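Local coordinates for protein antigen, P35 (Borreliella spielmanii A14S, PDB 6HPN) that is an outer surface protein of the PFam54 family, probably a lipoprotein, an orthologue of Borrelia burgdorferi BBA64, and is thought to take part in pathogenesis, at residues 30-35 with 126-131. Numbering follows the deposited sequence.
Sequences EDIVQI and AMEEIS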
loop_
_atom_site.group_PDB
_atom_site.type_symbol
_atom_site.label_atom_id
_atom_site.label_comp_id
_atom_site.label_asym_id
_atom_site.label_seq_id
_atom_site.Cartn_x
_atom_site.Cartn_y
_atom_site.Cartn_z
ATOM N N GLU A 30 3.820 12.837 -9.955
ATOM C CA GLU A 30 3.378 12.444 -11.320
ATOM C C GLU A 30 3.730 10.981 -11.607
ATOM O O GLU A 30 2.916 10.293 -12.221
ATOM C CB GLU A 30 3.967 13.382 -12.374
ATOM C CG GLU A 30 2.947 14.369 -12.905
ATOM C CD GLU A 30 3.572 15.653 -13.429
ATOM O OE1 GLU A 30 4.749 15.594 -13.910
ATOM O OE2 GLU A 30 2.905 16.726 -13.327
ATOM N N ASP A 31 4.872 10.490 -11.162
ATOM C CA ASP A 31 5.186 9.041 -11.295
ATOM C C ASP A 31 4.095 8.231 -10.590
ATOM O O ASP A 31 3.459 7.393 -11.246
ATOM C CB ASP A 31 6.567 8.660 -10.742
ATOM C CG ASP A 31 7.751 9.041 -11.624
ATOM O OD1 ASP A 31 7.544 9.527 -12.767
ATOM O OD2 ASP A 31 8.875 8.853 -11.168
ATOM N N ILE A 32 3.900 8.462 -9.297
ATOM C CA ILE A 32 2.940 7.662 -8.484
ATOM C C ILE A 32 1.572 7.714 -9.175
ATOM O O ILE A 32 0.973 6.646 -9.423
ATOM C CB ILE A 32 2.938 8.156 -7.027
ATOM C CG1 ILE A 32 4.183 7.637 -6.291
ATOM C CG2 ILE A 32 1.643 7.817 -6.303
ATOM C CD1 ILE A 32 4.618 8.477 -5.077
ATOM N N VAL A 33 1.090 8.884 -9.548
ATOM C CA VAL A 33 -0.310 8.934 -10.052
ATOM C C VAL A 33 -0.346 8.340 -11.459
ATOM O O VAL A 33 -1.354 7.714 -11.784
ATOM C CB VAL A 33 -0.971 10.322 -10.000
ATOM C CG1 VAL A 33 -0.362 11.213 -8.938
ATOM C CG2 VAL A 33 -0.973 11.008 -11.358
ATOM N N GLN A 34 0.701 8.511 -12.260
ATOM C CA GLN A 34 0.727 7.906 -13.618
ATOM C C GLN A 34 0.710 6.380 -13.502
ATOM O O GLN A 34 -0.087 5.744 -14.207
ATOM C CB GLN A 34 1.908 8.412 -14.438
ATOM C CG GLN A 34 1.585 9.770 -15.023
ATOM C CD GLN A 34 2.703 10.463 -15.761
ATOM O OE1 GLN A 34 3.867 10.061 -15.744
ATOM N NE2 GLN A 34 2.322 11.549 -16.411
ATOM N N ILE A 35 1.578 5.815 -12.665
ATOM C CA ILE A 35 1.614 4.353 -12.383
ATOM C C ILE A 35 0.187 3.942 -12.056
ATOM O O ILE A 35 -0.252 2.929 -12.580
ATOM C CB ILE A 35 2.612 4.011 -11.257
ATOM C CG1 ILE A 35 4.053 4.056 -11.793
ATOM C CG2 ILE A 35 2.277 2.670 -10.612
ATOM C CD1 ILE A 35 5.160 4.053 -10.738
ATOM N N ALA A 126 -1.459 6.094 0.801
ATOM C CA ALA A 126 -0.782 7.277 1.356
ATOM C C ALA A 126 0.087 7.938 0.281
ATOM O O ALA A 126 0.005 9.185 0.144
ATOM C CB ALA A 126 0.007 6.911 2.575
ATOM N N MET A 127 0.886 7.163 -0.447
ATOM C CA MET A 127 1.685 7.664 -1.598
ATOM C C MET A 127 0.772 8.410 -2.581
ATOM O O MET A 127 1.166 9.466 -3.096
ATOM C CB MET A 127 2.354 6.523 -2.366
ATOM C CG MET A 127 3.424 5.816 -1.600
ATOM S SD MET A 127 4.085 4.436 -2.559
ATOM C CE MET A 127 5.442 4.014 -1.482
ATOM N N GLU A 128 -0.389 7.856 -2.882
ATOM C CA GLU A 128 -1.217 8.402 -3.985
ATOM C C GLU A 128 -1.921 9.671 -3.486
ATOM O O GLU A 128 -1.980 10.636 -4.234
ATOM C CB GLU A 128 -2.135 7.301 -4.519
ATOM C CG GLU A 128 -1.360 6.206 -5.224
ATOM C CD GLU A 128 -2.203 5.138 -5.893
ATOM O OE1 GLU A 128 -3.418 5.381 -6.056
ATOM O OE2 GLU A 128 -1.639 4.068 -6.268
ATOM N N GLU A 129 -2.407 9.683 -2.243
ATOM C CA GLU A 129 -3.146 10.833 -1.668
ATOM C C GLU A 129 -2.196 12.029 -1.542
ATOM O O GLU A 129 -2.567 13.157 -1.895
ATOM C CB GLU A 129 -3.719 10.461 -0.304
ATOM C CG GLU A 129 -4.861 9.490 -0.409
ATOM C CD GLU A 129 -5.564 9.179 0.897
ATOM O OE1 GLU A 129 -4.879 9.225 1.938
ATOM O OE2 GLU A 129 -6.801 8.879 0.852
ATOM N N ILE A 130 -0.995 11.776 -1.054
ATOM C CA ILE A 130 0.018 12.846 -0.917
ATOM C C ILE A 130 0.375 13.362 -2.318
ATOM O O ILE A 130 0.508 14.597 -2.476
ATOM C CB ILE A 130 1.223 12.331 -0.107
ATOM C CG1 ILE A 130 0.804 12.105 1.350
ATOM C CG2 ILE A 130 2.397 13.291 -0.234
ATOM C CD1 ILE A 130 1.928 11.818 2.295
ATOM N N SER A 131 0.519 12.477 -3.301
ATOM C CA SER A 131 0.855 12.898 -4.679
ATOM C C SER A 131 -0.269 13.807 -5.177
ATOM O O SER A 131 0.052 14.906 -5.659
ATOM C CB SER A 131 1.137 11.729 -5.589
ATOM O OG SER A 131 2.273 10.985 -5.127
#
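Ile32 pushes its branched side chain from helix 16-40 onto one turn of helix 106-135, between Met127, Glu128 and Ser131. CG1 lies beside the backbone N (chi1 -77°), which leaves CG2 anti to it, and both methyls, CG2 and CD1, sit 3.4 Å from Ser131 OG. CG2 also packs on Glu128 CG, 3.6 Å away, while CD1 reaches Met127 CB at 4.0 Å. The hydroxyl beneath these methyls is turned back into its own helix, where Ser131 OG donates to Met127 O at 2.8 Å; Ser131 N reaches the same carbonyl from the opposite face of its plane. The polar atoms under the isoleucine are thus paired within one helical turn, and no hydrogen bond joins the two segments. Beside this tight patch Val33 adds a smaller touch, its CG1 lying 3.7 Å from Ser131 CB. Phe156 of helix 146-179 borders both Ile32 and Ser131; Glu128 OE1 is salt-bridged to Arg79 and OE2 hydrogen-bonded to Gln124. The looser side is the outer face of helix 16-40, where Asp31 and Gln34 are exposed. The segment axes approach to 8.8 Å at 118°, a steep helix-on-helix crossing that seats the first helix of this C-terminal fragment on the long helices of the all-helical PFam54 fold.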